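Local coordinates for Csc2 (Thermofilum pendens, PDB 4TXD), which probably binds crRNA as the Cas7-family backbone subunit of a type I-D CRISPR interference complex and carries a bound zinc ion, at residues D32-L37 and L250-L255; R38-K43 and W348-D353; E54-V59 and I242-L247; V280-V285 and T324-S329. All coordinates share one frame; numbering follows the deposited sequence.

Contact 1. Residues D32-L37 and L250-L255; sequences DLRPYL and LTEPEL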
# COMPACT_ATOMS: atom_id res chain seq x y z
N ASP A 32 -1.26 -13.27 -17.29
CA ASP A 32 -2.59 -12.93 -17.74
C ASP A 32 -3.09 -11.60 -17.21
O ASP A 32 -4.13 -11.16 -17.58
CB ASP A 32 -3.58 -14.03 -17.44
CG ASP A 32 -3.32 -15.30 -18.23
OD1 ASP A 32 -2.36 -15.34 -19.01
OD2 ASP A 32 -4.08 -16.25 -18.09
N LEU A 33 -2.33 -10.98 -16.33
CA LEU A 33 -2.67 -9.66 -15.84
C LEU A 33 -2.45 -8.55 -16.86
O LEU A 33 -3.09 -7.55 -16.82
CB LEU A 33 -1.85 -9.34 -14.59
CG LEU A 33 -2.23 -10.01 -13.27
CD1 LEU A 33 -1.50 -9.38 -12.14
CD2 LEU A 33 -3.71 -9.94 -13.03
N ARG A 34 -1.51 -8.76 -17.77
CA ARG A 34 -1.06 -7.72 -18.71
C ARG A 34 -2.14 -6.92 -19.41
O ARG A 34 -2.07 -5.71 -19.47
CB ARG A 34 -0.12 -8.32 -19.74
CG ARG A 34 1.30 -8.50 -19.28
CD ARG A 34 2.31 -7.79 -20.16
NE ARG A 34 3.60 -7.67 -19.51
CZ ARG A 34 4.38 -8.70 -19.28
NH1 ARG A 34 5.54 -8.54 -18.69
NH2 ARG A 34 4.00 -9.88 -19.68
N PRO A 35 -3.16 -7.68 -19.97
CA PRO A 35 -4.20 -6.88 -20.64
C PRO A 35 -4.84 -5.83 -19.75
O PRO A 35 -5.39 -4.90 -20.25
CB PRO A 35 -5.26 -7.89 -20.98
CG PRO A 35 -4.55 -9.12 -21.23
CD PRO A 35 -3.57 -9.17 -20.14
N TYR A 36 -4.80 -6.03 -18.45
CA TYR A 36 -5.46 -5.15 -17.52
C TYR A 36 -4.59 -4.02 -17.02
O TYR A 36 -5.04 -3.21 -16.30
CB TYR A 36 -5.93 -5.94 -16.31
CG TYR A 36 -6.94 -7.00 -16.60
CD1 TYR A 36 -6.55 -8.26 -16.96
CD2 TYR A 36 -8.27 -6.74 -16.48
CE1 TYR A 36 -7.47 -9.23 -17.21
CE2 TYR A 36 -9.20 -7.71 -16.72
CZ TYR A 36 -8.78 -8.95 -17.10
OH TYR A 36 -9.72 -9.90 -17.33
N LEU A 37 -3.33 -4.00 -17.39
CA LEU A 37 -2.41 -2.99 -16.91
C LEU A 37 -2.25 -1.82 -17.87
O LEU A 37 -2.44 -1.97 -19.04
CB LEU A 37 -1.05 -3.59 -16.65
CG LEU A 37 -0.94 -4.68 -15.59
CD1 LEU A 37 0.44 -5.29 -15.58
CD2 LEU A 37 -1.29 -4.16 -14.22
N LEU A 250 -2.85 0.86 -12.68
CA LEU A 250 -1.41 0.76 -12.51
C LEU A 250 -0.74 0.22 -13.77
O LEU A 250 -1.34 -0.55 -14.52
CB LEU A 250 -1.04 -0.15 -11.33
CG LEU A 250 -1.55 0.23 -9.94
CD1 LEU A 250 -0.92 -0.70 -8.92
CD2 LEU A 250 -1.20 1.68 -9.62
N THR A 251 0.50 0.65 -13.98
CA THR A 251 1.39 -0.01 -14.94
C THR A 251 2.01 -1.25 -14.31
O THR A 251 1.93 -1.44 -13.10
CB THR A 251 2.51 0.92 -15.39
OG1 THR A 251 3.31 1.24 -14.25
CG2 THR A 251 1.94 2.22 -15.99
N GLU A 252 2.68 -2.05 -15.12
CA GLU A 252 3.38 -3.21 -14.67
C GLU A 252 4.35 -2.94 -13.54
O GLU A 252 4.25 -3.57 -12.53
CB GLU A 252 4.05 -3.94 -15.83
CG GLU A 252 4.97 -5.06 -15.44
CD GLU A 252 5.27 -6.01 -16.59
OE1 GLU A 252 4.61 -5.99 -17.62
OE2 GLU A 252 6.16 -6.82 -16.41
N PRO A 253 5.28 -2.02 -13.67
CA PRO A 253 6.21 -1.84 -12.54
C PRO A 253 5.57 -1.24 -11.29
O PRO A 253 6.06 -1.46 -10.18
CB PRO A 253 7.28 -0.90 -13.10
CG PRO A 253 6.66 -0.24 -14.26
CD PRO A 253 5.66 -1.20 -14.83
N GLU A 254 4.51 -0.47 -11.46
CA GLU A 254 3.80 0.07 -10.31
C GLU A 254 3.13 -1.07 -9.53
O GLU A 254 3.23 -1.14 -8.29
CB GLU A 254 2.78 1.12 -10.77
CG GLU A 254 3.45 2.39 -11.29
CD GLU A 254 2.48 3.34 -11.99
OE1 GLU A 254 1.28 3.02 -12.11
OE2 GLU A 254 2.95 4.41 -12.41
N LEU A 255 2.47 -1.96 -10.26
CA LEU A 255 1.85 -3.12 -9.66
C LEU A 255 2.86 -4.00 -8.93
O LEU A 255 2.65 -4.37 -7.78
CB LEU A 255 1.14 -3.96 -10.72
CG LEU A 255 0.70 -5.31 -10.13
CD1 LEU A 255 -0.75 -5.25 -9.71
CD2 LEU A 255 0.94 -6.44 -11.08
O HOH W 1 -4.40 -1.56 -14.09

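Contact 2. Residues R38-K43 and W348-D353; sequences RSIGDK and WRSSID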
# COMPACT_ATOMS: atom_id res chain seq x y z
N ARG A 38 -1.89 -0.66 -17.36
CA ARG A 38 -1.69 0.50 -18.21
C ARG A 38 -0.27 0.52 -18.70
O ARG A 38 0.57 -0.05 -18.11
CB ARG A 38 -2.00 1.79 -17.46
CG ARG A 38 -3.25 1.75 -16.61
CD ARG A 38 -4.50 1.64 -17.43
NE ARG A 38 -4.62 2.75 -18.33
CZ ARG A 38 -5.34 3.83 -18.09
NH1 ARG A 38 -5.39 4.78 -18.99
NH2 ARG A 38 -6.00 3.97 -16.98
N SER A 39 -0.03 1.21 -19.80
CA SER A 39 1.31 1.30 -20.38
C SER A 39 1.92 2.66 -20.09
O SER A 39 1.24 3.68 -20.19
CB SER A 39 1.27 1.08 -21.89
OG SER A 39 0.49 -0.06 -22.23
N ILE A 40 3.20 2.66 -19.73
CA ILE A 40 3.94 3.91 -19.61
C ILE A 40 3.87 4.65 -20.94
O ILE A 40 4.04 4.06 -22.00
CB ILE A 40 5.41 3.66 -19.21
CG1 ILE A 40 5.49 2.89 -17.89
CG2 ILE A 40 6.17 4.98 -19.09
CD1 ILE A 40 6.91 2.44 -17.51
N GLY A 41 3.56 5.94 -20.88
CA GLY A 41 3.54 6.77 -22.07
C GLY A 41 2.18 6.91 -22.72
O GLY A 41 2.01 7.72 -23.62
N ASP A 42 1.22 6.10 -22.28
CA ASP A 42 -0.15 6.21 -22.77
C ASP A 42 -0.66 7.63 -22.55
O ASP A 42 -0.58 8.17 -21.45
CB ASP A 42 -1.07 5.20 -22.07
CG ASP A 42 -2.54 5.42 -22.41
OD1 ASP A 42 -2.84 5.94 -23.51
OD2 ASP A 42 -3.41 5.07 -21.57
N LYS A 43 -1.20 8.22 -23.62
CA LYS A 43 -1.73 9.57 -23.55
C LYS A 43 -2.85 9.70 -22.51
O LYS A 43 -3.03 10.77 -21.91
CB LYS A 43 -2.24 10.01 -24.93
N TRP A 348 10.39 4.29 -11.49
CA TRP A 348 10.64 5.72 -11.57
C TRP A 348 10.22 6.27 -12.95
O TRP A 348 9.56 7.26 -13.03
CB TRP A 348 12.09 6.03 -11.27
CG TRP A 348 12.43 6.52 -9.93
CD1 TRP A 348 13.25 5.92 -9.06
CD2 TRP A 348 12.03 7.73 -9.32
NE1 TRP A 348 13.38 6.65 -7.95
CE2 TRP A 348 12.64 7.78 -8.07
CE3 TRP A 348 11.20 8.79 -9.69
CZ2 TRP A 348 12.47 8.82 -7.21
CZ3 TRP A 348 11.03 9.80 -8.84
CH2 TRP A 348 11.65 9.83 -7.61
N ARG A 349 10.58 5.58 -14.01
CA ARG A 349 10.10 5.95 -15.36
C ARG A 349 8.57 6.07 -15.39
O ARG A 349 8.02 7.01 -15.97
CB ARG A 349 10.53 4.92 -16.41
CG ARG A 349 11.99 4.99 -16.86
CD ARG A 349 12.34 3.80 -17.78
NE ARG A 349 11.38 3.66 -18.87
CZ ARG A 349 10.60 2.60 -19.07
NH1 ARG A 349 10.66 1.55 -18.26
NH2 ARG A 349 9.75 2.59 -20.08
N SER A 350 7.89 5.11 -14.78
CA SER A 350 6.43 5.11 -14.73
C SER A 350 5.88 6.27 -13.90
O SER A 350 4.84 6.86 -14.23
CB SER A 350 5.93 3.78 -14.15
OG SER A 350 4.55 3.61 -14.38
N SER A 351 6.57 6.63 -12.84
CA SER A 351 6.08 7.66 -11.97
C SER A 351 6.20 9.02 -12.62
O SER A 351 5.31 9.79 -12.55
CB SER A 351 6.82 7.67 -10.65
OG SER A 351 6.21 8.46 -9.69
N ILE A 352 7.33 9.27 -13.25
CA ILE A 352 7.53 10.55 -13.89
C ILE A 352 6.60 10.66 -15.08
O ILE A 352 6.15 11.71 -15.38
CB ILE A 352 9.01 10.78 -14.24
CG1 ILE A 352 9.27 12.24 -14.49
CG2 ILE A 352 9.41 9.91 -15.39
CD1 ILE A 352 9.19 13.06 -13.24
N ASP A 353 6.28 9.55 -15.69
CA ASP A 353 5.32 9.51 -16.75
C ASP A 353 3.94 9.97 -16.26
O ASP A 353 3.33 10.82 -16.85
CB ASP A 353 5.21 8.13 -17.33
CG ASP A 353 4.30 8.06 -18.51
OD1 ASP A 353 4.49 8.82 -19.45
OD2 ASP A 353 3.41 7.25 -18.49

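Contact 3. Residues E54-V59 and I242-L247; sequences EVVFLV and IGRAEL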
# COMPACT_ATOMS: atom_id res chain seq x y z
N GLU A 54 -7.59 -7.29 -7.65
CA GLU A 54 -7.65 -7.64 -6.23
C GLU A 54 -6.39 -8.37 -5.78
O GLU A 54 -5.94 -9.30 -6.45
CB GLU A 54 -8.85 -8.52 -5.92
CG GLU A 54 -10.19 -7.85 -5.96
CD GLU A 54 -11.30 -8.86 -5.77
OE1 GLU A 54 -11.55 -9.63 -6.72
OE2 GLU A 54 -11.90 -8.89 -4.68
N VAL A 55 -5.83 -7.96 -4.64
CA VAL A 55 -4.75 -8.73 -4.03
C VAL A 55 -5.14 -9.13 -2.60
O VAL A 55 -5.58 -8.29 -1.80
CB VAL A 55 -3.41 -7.95 -4.03
CG1 VAL A 55 -3.56 -6.61 -3.36
CG2 VAL A 55 -2.33 -8.75 -3.36
N VAL A 56 -5.03 -10.42 -2.30
CA VAL A 56 -5.35 -10.93 -0.96
C VAL A 56 -4.07 -11.38 -0.31
O VAL A 56 -3.23 -12.03 -0.94
CB VAL A 56 -6.37 -12.09 -1.01
CG1 VAL A 56 -6.55 -12.74 0.38
CG2 VAL A 56 -7.71 -11.60 -1.52
N PHE A 57 -3.90 -11.01 0.96
CA PHE A 57 -2.66 -11.24 1.65
C PHE A 57 -2.89 -11.54 3.13
O PHE A 57 -3.98 -11.33 3.67
CB PHE A 57 -1.71 -10.04 1.48
CG PHE A 57 -2.27 -8.72 1.98
CD1 PHE A 57 -3.11 -7.94 1.18
CD2 PHE A 57 -1.93 -8.25 3.24
CE1 PHE A 57 -3.61 -6.71 1.66
CE2 PHE A 57 -2.42 -7.02 3.72
CZ PHE A 57 -3.27 -6.26 2.92
N LEU A 58 -1.84 -12.03 3.77
CA LEU A 58 -1.84 -12.29 5.19
C LEU A 58 -0.84 -11.40 5.89
O LEU A 58 0.21 -11.18 5.40
CB LEU A 58 -1.46 -13.74 5.47
CG LEU A 58 -2.38 -14.83 4.99
CD1 LEU A 58 -1.88 -16.20 5.38
CD2 LEU A 58 -3.80 -14.60 5.44
N VAL A 59 -1.20 -10.93 7.07
CA VAL A 59 -0.28 -10.24 7.95
C VAL A 59 -0.15 -11.03 9.25
O VAL A 59 -1.15 -11.25 9.95
CB VAL A 59 -0.77 -8.81 8.27
CG1 VAL A 59 0.27 -8.09 9.13
CG2 VAL A 59 -1.05 -8.05 6.98
N ILE A 242 -6.25 -11.12 7.88
CA ILE A 242 -6.51 -11.27 6.47
C ILE A 242 -6.74 -9.92 5.82
O ILE A 242 -7.56 -9.18 6.25
CB ILE A 242 -7.72 -12.17 6.21
CG1 ILE A 242 -7.48 -13.55 6.78
CG2 ILE A 242 -8.00 -12.25 4.74
CD1 ILE A 242 -8.67 -14.43 6.75
N GLY A 243 -5.98 -9.65 4.78
CA GLY A 243 -6.03 -8.36 4.11
C GLY A 243 -6.41 -8.47 2.65
O GLY A 243 -6.25 -9.52 2.02
N ARG A 244 -6.94 -7.38 2.11
CA ARG A 244 -7.27 -7.30 0.69
C ARG A 244 -7.05 -5.86 0.22
O ARG A 244 -7.36 -4.91 0.95
CB ARG A 244 -8.71 -7.73 0.42
CG ARG A 244 -9.09 -7.80 -1.08
CD ARG A 244 -10.59 -8.02 -1.26
NE ARG A 244 -11.32 -6.77 -1.07
CZ ARG A 244 -11.84 -6.03 -2.04
NH1 ARG A 244 -11.75 -6.44 -3.31
NH2 ARG A 244 -12.46 -4.90 -1.74
N ALA A 245 -6.52 -5.71 -0.98
CA ALA A 245 -6.39 -4.40 -1.60
C ALA A 245 -6.88 -4.44 -3.04
O ALA A 245 -6.85 -5.49 -3.69
CB ALA A 245 -4.95 -3.90 -1.54
N GLU A 246 -7.40 -3.31 -3.52
CA GLU A 246 -7.75 -3.17 -4.93
C GLU A 246 -6.77 -2.20 -5.60
O GLU A 246 -6.54 -1.09 -5.12
CB GLU A 246 -9.19 -2.68 -5.08
CG GLU A 246 -10.21 -3.76 -4.75
CD GLU A 246 -11.64 -3.31 -5.01
OE1 GLU A 246 -11.82 -2.22 -5.60
OE2 GLU A 246 -12.57 -4.04 -4.61
N LEU A 247 -6.16 -2.66 -6.69
CA LEU A 247 -5.13 -1.91 -7.41
C LEU A 247 -5.71 -1.53 -8.77
O LEU A 247 -6.09 -2.40 -9.54
CB LEU A 247 -3.85 -2.74 -7.57
CG LEU A 247 -2.90 -2.81 -6.38
CD1 LEU A 247 -3.59 -3.31 -5.11
CD2 LEU A 247 -1.69 -3.69 -6.70

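Contact 4. Residues V280-V285 and T324-S329; sequences VEILGV and TPVDNS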
# COMPACT_ATOMS: atom_id res chain seq x y z
N VAL A 280 4.41 -10.45 6.13
CA VAL A 280 3.31 -10.34 5.20
C VAL A 280 3.52 -11.32 4.08
O VAL A 280 4.64 -11.45 3.57
CB VAL A 280 3.18 -8.90 4.62
CG1 VAL A 280 2.05 -8.84 3.60
CG2 VAL A 280 2.98 -7.87 5.75
N GLU A 281 2.47 -12.02 3.68
CA GLU A 281 2.54 -12.92 2.54
C GLU A 281 1.44 -12.63 1.54
O GLU A 281 0.26 -12.60 1.91
CB GLU A 281 2.43 -14.38 2.97
CG GLU A 281 3.36 -14.79 4.07
CD GLU A 281 2.94 -16.11 4.66
OE1 GLU A 281 2.21 -16.11 5.68
OE2 GLU A 281 3.30 -17.15 4.08
N ILE A 282 1.80 -12.43 0.28
CA ILE A 282 0.80 -12.30 -0.78
C ILE A 282 0.32 -13.71 -1.14
O ILE A 282 1.14 -14.60 -1.39
CB ILE A 282 1.36 -11.61 -2.06
CG1 ILE A 282 2.16 -10.35 -1.70
CG2 ILE A 282 0.25 -11.34 -3.07
CD1 ILE A 282 1.31 -9.23 -1.11
N LEU A 283 -0.98 -13.92 -1.17
CA LEU A 283 -1.53 -15.21 -1.51
C LEU A 283 -2.08 -15.32 -2.92
O LEU A 283 -2.08 -16.37 -3.49
CB LEU A 283 -2.61 -15.61 -0.54
CG LEU A 283 -2.19 -15.75 0.90
CD1 LEU A 283 -3.33 -16.30 1.70
CD2 LEU A 283 -0.98 -16.63 1.04
N GLY A 284 -2.56 -14.23 -3.46
CA GLY A 284 -3.21 -14.32 -4.76
C GLY A 284 -3.70 -13.01 -5.32
O GLY A 284 -3.94 -12.05 -4.58
N VAL A 285 -3.82 -12.97 -6.65
CA VAL A 285 -4.38 -11.81 -7.33
C VAL A 285 -5.48 -12.22 -8.31
O VAL A 285 -5.55 -13.36 -8.74
CB VAL A 285 -3.30 -11.03 -8.12
CG1 VAL A 285 -2.22 -10.51 -7.18
CG2 VAL A 285 -2.69 -11.91 -9.21
N THR A 324 -5.36 -16.08 -9.18
CA THR A 324 -4.07 -16.64 -9.55
C THR A 324 -3.17 -16.64 -8.34
O THR A 324 -2.90 -15.57 -7.77
CB THR A 324 -3.40 -15.84 -10.67
OG1 THR A 324 -4.26 -15.81 -11.81
CG2 THR A 324 -2.06 -16.45 -11.03
N PRO A 325 -2.69 -17.82 -7.93
CA PRO A 325 -1.85 -17.91 -6.74
C PRO A 325 -0.59 -17.10 -6.93
O PRO A 325 -0.13 -16.95 -8.06
CB PRO A 325 -1.53 -19.41 -6.63
CG PRO A 325 -1.80 -19.95 -7.99
CD PRO A 325 -2.92 -19.14 -8.55
N VAL A 326 -0.06 -16.56 -5.84
CA VAL A 326 1.22 -15.89 -5.89
C VAL A 326 2.20 -16.58 -4.96
O VAL A 326 1.88 -16.85 -3.80
CB VAL A 326 1.10 -14.41 -5.50
CG1 VAL A 326 2.49 -13.79 -5.33
CG2 VAL A 326 0.27 -13.65 -6.53
N ASP A 327 3.38 -16.88 -5.49
CA ASP A 327 4.46 -17.44 -4.71
C ASP A 327 5.25 -16.31 -4.07
O ASP A 327 6.12 -15.71 -4.69
CB ASP A 327 5.38 -18.29 -5.59
CG ASP A 327 6.36 -19.12 -4.79
OD1 ASP A 327 6.61 -20.28 -5.19
OD2 ASP A 327 6.91 -18.62 -3.78
N ASN A 328 4.93 -16.03 -2.80
CA ASN A 328 5.52 -14.89 -2.10
C ASN A 328 7.03 -14.93 -2.11
O ASN A 328 7.68 -13.90 -2.21
CB ASN A 328 5.00 -14.83 -0.66
CG ASN A 328 5.28 -13.49 -0.01
OD1 ASN A 328 4.52 -12.54 -0.19
ND2 ASN A 328 6.36 -13.42 0.76
N SER A 329 7.60 -16.13 -2.03
CA SER A 329 9.05 -16.28 -2.04
C SER A 329 9.64 -15.91 -3.40
O SER A 329 10.72 -15.31 -3.48
CB SER A 329 9.43 -17.73 -1.70
OG SER A 329 8.91 -18.62 -2.67
O HOH W 2 7.19 -11.62 2.70
O HOH W 3 2.36 -17.09 -1.10

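Contact 1. Residues D32-L37 and L250-L255
Leu37 lies against the first turn of helix 252-263 and is the main apolar link between 32-37 and 250-255. Followed outward, its CB rests 3.7 Å from the carbonyl oxygen O of Leu250. CG sits beside the backbone N (chi1 -62°), and this sends the two methyls to different neighbours: CD1 reaches the backbone of Glu252, 3.7 Å from its CA, while CD2 passes Leu250 O and faces CB of Leu255. Deeper in, Leu33 CD1 meets Leu255 CD2 at 4.0 Å, the two side chains crossing at about a right angle.

The polar link lies on the more exposed side. Arg34 NE donates to Glu252 OE1 over 2.7 Å, meeting it on the syn side; NH1 adds two weak bonds, one to each carboxylate oxygen. The planes of guanidinium and carboxylate are turned 44° apart, and NH1 also bridges to Asp23. Water 1 joins the carbonyls of Tyr36 and Leu250.

On the helix side, Thr251 N donates to Glu254 OE1 (3.1 Å), and Glu254 N returns a weak bond to Thr251 OG1, which also pairs with Ser350. This reciprocal pairing is a capping box, the N-terminal signature of helix 252-263.

Contact 2. Residues R38-K43 and W348-D353
Ile40 and Gly41, the central residues of a type II beta turn running from Ser39 to Asp42, press against one side of helix 343-365. Along that helix, the first residue to meet the turn is Arg349. Its chain bends at chi3 (51°) and brings the guanidinium across the end of Ile40, whose CD1 lies over one face, 3.8 Å from Arg349 NH2. The charge itself is directed elsewhere, NH1 pairing with Asp346 one turn earlier in the helix.

Ser350 comes next and packs alongside the same isoleucine branch: its CB is 3.7 Å from Ile40 CD1, and its OG lies at a similar distance from Ile40 CG1. That hydroxyl finds a polar partner in Glu254, and its contact with Ile40 is van der Waals.

One turn on from Arg349, Asp353 closes the contact. Its CB and CG lie against Ile40 CG2, and its carboxylate reaches the turn backbone. Lys357 and Arg45 also bridge to this carboxylate, which would probably stabilise its negative charge. Gly41 takes a positive phi (94°), as the third residue of a type II turn does. Its amide is gripped directly: Gly41 N donates to Asp353 OD2 over 2.7 Å, at 163° and from above the carboxylate plane.

Contact 3. Residues E54-V59 and I242-L247
Phe57 lies with one ring face over Gly243 on the tightly packed face of this antiparallel strand pair. Gly243 CA is 3.8 Å from the centroid of the Phe57 ring, over the face, 15° off the normal and displaced toward the rim of the ring, a CH-pi contact. The ring gets there because CG stands between the backbone N and the carbonyl carbon (chi1 59°), folding it across the neighbouring strand.

Around it the backbones of 54-59 and 242-247 make regular hydrogen-bonded pairs, Phe57 with Gly243 and Val55 with Ala245, two bonds each. On the same face, Val55 CG1 touches Ala245 CB at 3.5 Å and Leu247 CD1 at 3.7 Å.

The other face is packed more loosely and becomes polar at one end. Leu58 and Ile242 lie side by side, CD2 to CG1 4.1 Å, and Val56 CG2 is equally far from Arg244 CG. Beyond them Arg244 NH1 donates to Glu54 OE2 (2.8 Å) on its anti side, with the carboxylate and guanidinium planes 77° apart. NH1 and NH2 together grip Glu246 OE2 end-on. Arg244 NE turns to Asp200 and Glu246 OE1 to Arg52, so these buried charges are compensated in a network, which probably offsets the like charges of the two glutamates.

Strands 52-61 and 240-247 are central in the sheet, between strands 277-288 and 197-204. Helix 307-321 packs on Val56, Leu58 and Ile242, while Phe199 lies on the face of Phe57 and Ala245 and touches both.

Contact 4. Residues V280-V285 and T324-S329
Val326, Asn328 and Val285 carry most of the buried surface where 324-329 runs antiparallel along 280-285. Val326 is the apolar wedge. Its CG1, anti to the backbone N (chi1 170°), lies 4.0 Å from Ile282 CG2, while CG2 turns to Gly284 CA and to Val285 CG1, 4.1 Å away. Its amide bonds to Leu283 O, approaching from well above the carbonyl plane. Leu283 and Gly284 both face Val56 of the adjoining strand, forming a classic beta bulge.

Asn328 takes over where the strand pairing has ended. Its side chain crosses that of Ile282 at about a right angle, and OD1 accepts from Ile282 N over 2.8 Å in a nearly straight bond, with the donor again above the carbonyl plane. ND2 donates to water 2, which probably links it to Val280 O.

Val285 forms the regular end. It exchanges two backbone bonds with Thr324, the shorter from Thr324 N to Val285 O at 2.8 Å.

Between these parts Ile282 O and Val326 O lie 3.4 Å apart; both are acceptors. Water 3 donates to each and accepts from Asn328 N. Ile282 N, Ile282 O, Leu283 O, Val285 N and Val285 O are thus met by side chain, water or backbone, which implies that polar pairing continues along 280-285 beyond the two-residue strand 324-325.

How the contacts relate
From the N terminus, 32-37 and then 38-43 leave the start of the chain to find partners far along it: contact 1 closes a loop at 250-255 and contact 2 a longer one at 348-353. The two cross, since their segments alternate, and they touch where Ser350 meets the start of helix 252-263. Contact 3 nests inside both loops, pairing central strands; Leu247 packs on Leu255 of contact 1. Contact 4 follows contacts 1 and 3 in series, still within the loop of contact 2, and extends the same sheet to its edge. Backbone hydrogen bonds between neighbouring strands 52-61 and 277-288 join contacts 3 and 4, while Leu33 reaches Val285.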